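Local coordinates for protein neuraminidase (Influenza A virus, PDB 4GDI) that is a neuraminidase-like surface glycoprotein of a bat influenza A virus, whose putative sialidase active site has diverged, leaving cleavage of terminal sialic acid uncertain, at residues Phe160-Asp165 with Leu225-Glu230; Arg186-Asn191 with Leu231-Val236. One frame throughout, in Å; residues are numbered along the deposited sequence.

Interaction 1. Residues Phe160-Asp165 with Leu225-Glu230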
loop_
_atom_site.group_PDB
_atom_site.type_symbol
_atom_site.label_atom_id
_atom_site.label_comp_id
_atom_site.label_asym_id
_atom_site.label_seq_id
_atom_site.Cartn_x
_atom_site.Cartn_y
_atom_site.Cartn_z
ATOM N N PHE A 160 -21.115 10.561 20.975
ATOM C CA PHE A 160 -22.232 9.906 21.646
ATOM C C PHE A 160 -22.502 8.538 21.031
ATOM O O PHE A 160 -22.404 8.368 19.818
ATOM C CB PHE A 160 -23.478 10.776 21.527
ATOM C CG PHE A 160 -23.292 12.159 22.075
ATOM C CD1 PHE A 160 -22.692 13.145 21.310
ATOM C CD2 PHE A 160 -23.733 12.476 23.354
ATOM C CE1 PHE A 160 -22.516 14.439 21.817
ATOM C CE2 PHE A 160 -23.554 13.769 23.869
ATOM C CZ PHE A 160 -22.941 14.741 23.095
ATOM N N VAL A 161 -22.824 7.561 21.869
ATOM C CA VAL A 161 -23.136 6.224 21.381
ATOM C C VAL A 161 -24.190 5.599 22.277
ATOM O O VAL A 161 -24.235 5.875 23.474
ATOM C CB VAL A 161 -21.891 5.350 21.341
ATOM C CG1 VAL A 161 -21.323 5.155 22.745
ATOM C CG2 VAL A 161 -22.189 4.018 20.695
ATOM N N ILE A 162 -25.062 4.796 21.681
ATOM C CA ILE A 162 -26.063 4.043 22.423
ATOM C C ILE A 162 -25.490 2.681 22.804
ATOM O O ILE A 162 -25.041 1.933 21.946
ATOM C CB ILE A 162 -27.353 3.814 21.598
ATOM C CG1 ILE A 162 -27.891 5.143 21.037
ATOM C CG2 ILE A 162 -28.418 3.143 22.445
ATOM C CD1 ILE A 162 -28.092 6.200 22.070
ATOM N N VAL A 163 -25.499 2.372 24.096
ATOM C CA VAL A 163 -25.076 1.063 24.583
ATOM C C VAL A 163 -26.266 0.321 25.202
ATOM O O VAL A 163 -27.031 0.905 25.969
ATOM C CB VAL A 163 -23.986 1.211 25.655
ATOM C CG1 VAL A 163 -23.648 -0.136 26.264
ATOM C CG2 VAL A 163 -22.741 1.869 25.068
ATOM N N SER A 164 -26.416 -0.962 24.876
ATOM C CA SER A 164 -27.526 -1.755 25.408
ATOM C C SER A 164 -27.017 -2.880 26.309
ATOM O O SER A 164 -25.900 -3.374 26.133
ATOM C CB SER A 164 -28.378 -2.330 24.281
ATOM O OG SER A 164 -28.872 -1.300 23.446
ATOM N N ASP A 165 -27.853 -3.266 27.268
ATOM C CA ASP A 165 -27.500 -4.230 28.312
ATOM C C ASP A 165 -28.751 -5.049 28.601
ATOM O O ASP A 165 -29.855 -4.677 28.186
ATOM C CB ASP A 165 -27.051 -3.478 29.562
ATOM C CG ASP A 165 -26.317 -4.361 30.572
ATOM O OD1 ASP A 165 -26.349 -5.606 30.461
ATOM O OD2 ASP A 165 -25.730 -3.780 31.513
ATOM N N LEU A 225 -35.255 7.879 18.236
ATOM C CA LEU A 225 -34.711 8.616 19.358
ATOM C C LEU A 225 -34.178 9.953 18.851
ATOM O O LEU A 225 -33.520 10.011 17.819
ATOM C CB LEU A 225 -33.604 7.801 20.024
ATOM C CG LEU A 225 -32.740 8.495 21.075
ATOM C CD1 LEU A 225 -33.503 8.794 22.355
ATOM C CD2 LEU A 225 -31.502 7.631 21.351
ATOM N N ARG A 226 -34.496 11.020 19.574
ATOM C CA ARG A 226 -33.941 12.339 19.303
ATOM C C ARG A 226 -33.337 12.816 20.598
ATOM O O ARG A 226 -34.005 12.783 21.634
ATOM C CB ARG A 226 -35.043 13.322 18.896
ATOM C CG ARG A 226 -35.798 12.929 17.632
ATOM C CD ARG A 226 -37.198 13.518 17.644
ATOM N NE ARG A 226 -37.945 13.170 16.441
ATOM C CZ ARG A 226 -39.229 13.446 16.261
ATOM N NH1 ARG A 226 -39.925 14.050 17.217
ATOM N NH2 ARG A 226 -39.821 13.113 15.125
ATOM N N PHE A 227 -32.085 13.247 20.563
ATOM C CA PHE A 227 -31.465 13.758 21.770
ATOM C C PHE A 227 -30.472 14.875 21.498
ATOM O O PHE A 227 -30.059 15.079 20.363
ATOM C CB PHE A 227 -30.864 12.618 22.610
ATOM C CG PHE A 227 -29.628 11.968 22.033
ATOM C CD1 PHE A 227 -28.364 12.430 22.370
ATOM C CD2 PHE A 227 -29.724 10.832 21.233
ATOM C CE1 PHE A 227 -27.225 11.809 21.886
ATOM C CE2 PHE A 227 -28.586 10.201 20.754
ATOM C CZ PHE A 227 -27.333 10.687 21.081
ATOM N N THR A 228 -30.160 15.634 22.545
ATOM C CA THR A 228 -29.272 16.782 22.451
ATOM C C THR A 228 -27.886 16.461 23.003
ATOM O O THR A 228 -27.663 15.407 23.629
ATOM C CB THR A 228 -29.813 17.983 23.240
ATOM O OG1 THR A 228 -29.704 17.727 24.650
ATOM C CG2 THR A 228 -31.285 18.282 22.888
ATOM N N LYS A 229 -26.960 17.384 22.780
ATOM C CA LYS A 229 -25.633 17.314 23.372
ATOM C C LYS A 229 -25.691 17.241 24.893
ATOM O O LYS A 229 -24.743 16.809 25.519
ATOM C CB LYS A 229 -24.812 18.547 22.984
ATOM C CG LYS A 229 -24.007 18.399 21.721
ATOM C CD LYS A 229 -23.043 19.572 21.570
ATOM C CE LYS A 229 -21.673 19.252 22.162
ATOM N NZ LYS A 229 -20.853 20.476 22.358
ATOM N N GLU A 230 -26.792 17.692 25.488
ATOM C CA GLU A 230 -26.937 17.680 26.946
ATOM C C GLU A 230 -27.659 16.425 27.462
ATOM O O GLU A 230 -27.949 16.312 28.653
ATOM C CB GLU A 230 -27.692 18.930 27.393
ATOM C CG GLU A 230 -26.999 20.231 26.978
ATOM C CD GLU A 230 -25.540 20.326 27.458
ATOM O OE1 GLU A 230 -25.178 19.744 28.523
ATOM O OE2 GLU A 230 -24.750 20.982 26.745
#

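Interaction 2. Residues Arg186-Asn191 with Leu231-Val236. With NAG (2-acetamido-2-deoxy-beta-D-glucopyranose), chain G; FUC (alpha-L-fucopyranose), chain B.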
loop_
_atom_site.group_PDB
_atom_site.type_symbol
_atom_site.label_atom_id
_atom_site.label_comp_id
_atom_site.label_asym_id
_atom_site.label_seq_id
_atom_site.Cartn_x
_atom_site.Cartn_y
_atom_site.Cartn_z
ATOM N N ARG A 186 -20.318 11.318 30.984
ATOM C CA ARG A 186 -21.534 10.988 31.694
ATOM C C ARG A 186 -22.367 10.046 30.842
ATOM O O ARG A 186 -22.022 9.754 29.699
ATOM C CB ARG A 186 -22.321 12.248 32.045
ATOM C CG ARG A 186 -22.650 13.090 30.867
ATOM C CD ARG A 186 -23.195 14.456 31.251
ATOM N NE ARG A 186 -23.131 15.330 30.089
ATOM C CZ ARG A 186 -23.849 16.431 29.909
ATOM N NH1 ARG A 186 -24.717 16.848 30.827
ATOM N NH2 ARG A 186 -23.684 17.127 28.793
ATOM N N TRP A 187 -23.443 9.535 31.421
ATOM C CA TRP A 187 -24.367 8.719 30.675
ATOM C C TRP A 187 -25.767 8.918 31.223
ATOM O O TRP A 187 -25.958 9.407 32.339
ATOM C CB TRP A 187 -23.945 7.248 30.704
ATOM C CG TRP A 187 -23.769 6.679 32.078
ATOM C CD1 TRP A 187 -22.620 6.635 32.806
ATOM C CD2 TRP A 187 -24.776 6.059 32.881
ATOM N NE1 TRP A 187 -22.848 6.035 34.019
ATOM C CE2 TRP A 187 -24.166 5.670 34.088
ATOM C CE3 TRP A 187 -26.135 5.800 32.697
ATOM C CZ2 TRP A 187 -24.866 5.031 35.102
ATOM C CZ3 TRP A 187 -26.828 5.167 33.703
ATOM C CH2 TRP A 187 -26.196 4.791 34.893
ATOM N N LYS A 188 -26.743 8.552 30.410
ATOM C CA LYS A 188 -28.133 8.765 30.732
ATOM C C LYS A 188 -28.861 7.482 30.336
ATOM O O LYS A 188 -28.757 7.025 29.201
ATOM C CB LYS A 188 -28.633 9.990 29.955
ATOM C CG LYS A 188 -30.145 10.149 29.840
ATOM C CD LYS A 188 -30.772 10.585 31.130
ATOM C CE LYS A 188 -31.141 12.062 31.106
ATOM N NZ LYS A 188 -29.947 12.949 31.168
ATOM N N GLN A 189 -29.546 6.856 31.283
ATOM C CA GLN A 189 -30.324 5.673 30.950
ATOM C C GLN A 189 -31.652 6.142 30.382
ATOM O O GLN A 189 -32.336 6.939 30.995
ATOM C CB GLN A 189 -30.529 4.785 32.182
ATOM C CG GLN A 189 -31.127 3.420 31.881
ATOM C CD GLN A 189 -30.861 2.421 33.002
ATOM O OE1 GLN A 189 -29.705 2.133 33.342
ATOM N NE2 GLN A 189 -31.932 1.895 33.588
ATOM N N LEU A 190 -31.985 5.688 29.182
ATOM C CA LEU A 190 -33.245 6.060 28.551
ATOM C C LEU A 190 -34.418 5.316 29.197
ATOM O O LEU A 190 -34.286 4.153 29.561
ATOM C CB LEU A 190 -33.204 5.702 27.068
ATOM C CG LEU A 190 -32.059 6.331 26.289
ATOM C CD1 LEU A 190 -32.086 5.857 24.840
ATOM C CD2 LEU A 190 -32.153 7.827 26.387
ATOM N N ASN A 191 -35.565 5.979 29.316
ATOM C CA ASN A 191 -36.794 5.289 29.711
ATOM C C ASN A 191 -37.425 4.604 28.505
ATOM O O ASN A 191 -38.098 5.236 27.690
ATOM C CB ASN A 191 -37.795 6.247 30.385
ATOM C CG ASN A 191 -39.103 5.548 30.773
ATOM O OD1 ASN A 191 -39.228 4.328 30.628
ATOM N ND2 ASN A 191 -40.080 6.321 31.253
ATOM N N LEU A 231 -27.943 15.495 26.553
ATOM C CA LEU A 231 -28.575 14.208 26.869
ATOM C C LEU A 231 -30.042 14.322 27.230
ATOM O O LEU A 231 -30.622 13.386 27.768
ATOM C CB LEU A 231 -27.825 13.444 27.958
ATOM C CG LEU A 231 -26.354 13.191 27.603
ATOM C CD1 LEU A 231 -25.685 12.256 28.609
ATOM C CD2 LEU A 231 -26.219 12.634 26.200
ATOM N N ASN A 232 -30.653 15.458 26.908
ATOM C CA ASN A 232 -32.102 15.514 26.858
ATOM C C ASN A 232 -32.601 14.737 25.659
ATOM O O ASN A 232 -31.929 14.692 24.635
ATOM C CB ASN A 232 -32.570 16.950 26.825
ATOM C CG ASN A 232 -32.492 17.573 28.182
ATOM O OD1 ASN A 232 -33.038 17.029 29.131
ATOM N ND2 ASN A 232 -31.777 18.678 28.301
ATOM N N TYR A 233 -33.760 14.101 25.778
ATOM C CA TYR A 233 -34.171 13.173 24.732
ATOM C C TYR A 233 -35.678 12.954 24.678
ATOM O O TYR A 233 -36.420 13.284 25.612
ATOM C CB TYR A 233 -33.467 11.815 24.911
ATOM C CG TYR A 233 -34.098 10.976 26.000
ATOM C CD1 TYR A 233 -33.684 11.102 27.317
ATOM C CD2 TYR A 233 -35.120 10.073 25.714
ATOM C CE1 TYR A 233 -34.261 10.351 28.330
ATOM C CE2 TYR A 233 -35.707 9.314 26.720
ATOM C CZ TYR A 233 -35.269 9.465 28.030
ATOM O OH TYR A 233 -35.822 8.732 29.050
ATOM N N GLN A 234 -36.123 12.416 23.549
ATOM C CA GLN A 234 -37.489 11.949 23.411
ATOM C C GLN A 234 -37.458 10.690 22.548
ATOM O O GLN A 234 -36.702 10.598 21.579
ATOM C CB GLN A 234 -38.410 13.026 22.817
ATOM C CG GLN A 234 -38.493 13.069 21.303
ATOM C CD GLN A 234 -39.612 13.978 20.775
ATOM O OE1 GLN A 234 -39.401 14.759 19.836
ATOM N NE2 GLN A 234 -40.806 13.867 21.360
ATOM N N ILE A 235 -38.256 9.702 22.917
ATOM C CA ILE A 235 -38.418 8.537 22.068
ATOM C C ILE A 235 -39.777 8.667 21.398
ATOM O O ILE A 235 -40.757 8.999 22.054
ATOM C CB ILE A 235 -38.286 7.233 22.871
ATOM C CG1 ILE A 235 -36.837 7.081 23.337
ATOM C CG2 ILE A 235 -38.701 6.039 22.030
ATOM C CD1 ILE A 235 -36.609 5.932 24.289
ATOM N N VAL A 236 -39.812 8.422 20.090
ATOM C CA VAL A 236 -40.994 8.652 19.266
ATOM C C VAL A 236 -41.363 7.409 18.436
ATOM O O VAL A 236 -40.491 6.622 18.051
ATOM C CB VAL A 236 -40.716 9.842 18.332
ATOM C CG1 VAL A 236 -41.581 9.790 17.106
ATOM C CG2 VAL A 236 -40.906 11.152 19.097
HETATM C C1 NAG G . -41.359 5.645 31.196
HETATM C C2 NAG G . -42.187 6.628 32.012
HETATM C C3 NAG G . -43.685 6.320 32.008
HETATM C C4 NAG G . -44.179 5.967 30.606
HETATM C C5 NAG G . -43.209 5.012 29.904
HETATM C C6 NAG G . -43.654 4.730 28.471
HETATM C C7 NAG G . -41.310 7.949 33.802
HETATM C C8 NAG G . -40.740 8.022 35.190
HETATM N N2 NAG G . -41.690 6.749 33.368
HETATM O O3 NAG G . -44.288 7.524 32.398
HETATM O O4 NAG G . -45.474 5.407 30.673
HETATM O O5 NAG G . -41.918 5.590 29.898
HETATM O O6 NAG G . -43.779 5.966 27.798
HETATM O O7 NAG G . -41.412 8.964 33.105
HETATM C C1 FUC B . -43.958 5.758 26.387
HETATM C C2 FUC B . -43.896 7.121 25.711
HETATM C C3 FUC B . -42.502 7.698 25.920
HETATM C C4 FUC B . -41.507 6.730 25.297
HETATM C C5 FUC B . -41.648 5.353 25.946
HETATM C C6 FUC B . -40.705 4.341 25.292
HETATM O O2 FUC B . -44.854 7.958 26.308
HETATM O O3 FUC B . -42.387 8.967 25.323
HETATM O O4 FUC B . -41.790 6.631 23.919
HETATM O O5 FUC B . -42.985 4.899 25.822
HETATM O O HOH W 1 -31.234 16.134 31.385
#

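Interaction 1. Residues Phe160-Asp165 with Leu225-Glu230
Two neighbouring four-stranded antiparallel sheets of the neuraminidase beta-propeller pack together here, where F160 and F227 meet, with K229, I162 and L225 around them. F160 lies on strand 158-165, F227 on strand 224-228. The strand segments run at 137° to each other, with axes 10.6 Å apart at closest approach. The gap is filled by side chains. The two rings form an offset edge-to-face pair: the edge of F227 is turned to the face of F160, with the planes at 62°. CE1 of F227 is 3.8 Å from CD2 of F160. The CB of F160 sits at the edge of the F227 ring, in its plane. The far end of the F160 ring meets the turn after strand 224-228. There K229 O lies at the edge of the F160 ring, near its plane, 3.7 Å from CE2 of F160. The CG of K229 also touches this end, 4.1 Å from CZ of F160. The K229 chain bends at chi3, and NZ makes a salt bridge with E156. Farther along, I162 and L225 meet tip to tip, CD1 of I162 being 3.8 Å from CD2 of L225. I176 of strand 173-180 touches both I162 and F227. In the turn, T228 OG1 accepts a bond from E230 N at 3.0 Å, an ST turn. The join between the sheets is therefore largely apolar and mostly buried. It is made by ring and methyl contacts, plus one backbone carbonyl at a ring edge, while the charged end of K229 is paired outside it.

Interaction 2. Residues Arg186-Asn191 with Leu231-Val236
The hydroxyl of Y233 accepts a hydrogen bond from the backbone N of N191, with OH 2.8 Å from N and a nearly straight angle of 170°. CB of N191 also lies close to this oxygen. The bond ties the segment after strand 183-189 to the outer strand 233-236 of the next propeller sheet. L190 packs over the ring. Its CD2 stands over the centre of one face of Y233, 3.5 Å from the centroid and 4° off the ring normal, a CH-pi contact. L231 fills the other end of the contact. Its CD1 is 3.9 Å from CG of R186 and also touches CB of K188. R186 and K188 each run past L231 in the opposite direction to it. The guanidinium of R186 is paired with E178. K188 bends at chi2, chi3 and chi4, and its NZ makes a weak hydrogen bond to L231 O at 3.5 Å. A water that donates to OD1 of N232 also accepts weakly from NZ of K188. N191 carries an N-linked glycan, with ND2 bonded to C1 of NAG, and its OD1 is hydrogen-bonded to T193. The fucose of the glycan folds back over strand 233-236, where its O4 donates to I235 O at 3.2 Å. CD1 of I235 packs 3.8 Å from N191 O. One firm bond and a covered ring face thus fix the backbone at the glycosylated asparagine, while the lysine grip is looser and the sugar adds a second link.

How the interactions relate
Interactions 1 and 2 join the same two propeller sheets, and their centres lie about 6 Å apart. Segments 225-230 and 231-236 follow each other in the chain, forming a hairpin whose inner strand serves interaction 1 and outer strand interaction 2. A salt bridge between E230 OE1 and R186 NH2, 3.0 Å long, links them directly. R226 NH1 and Q234 OE1, 2.8 Å apart, are probably hydrogen-bonded across the hairpin. I176 of strand 173-180 is shared: it touches I162 and F227 in interaction 1, and L190 and L231 in interaction 2. Interaction 1 is buried; interaction 2 lies farther out and bears the glycan. The nearest atoms of the L225 side chain and the bound FUC are about 9 Å apart.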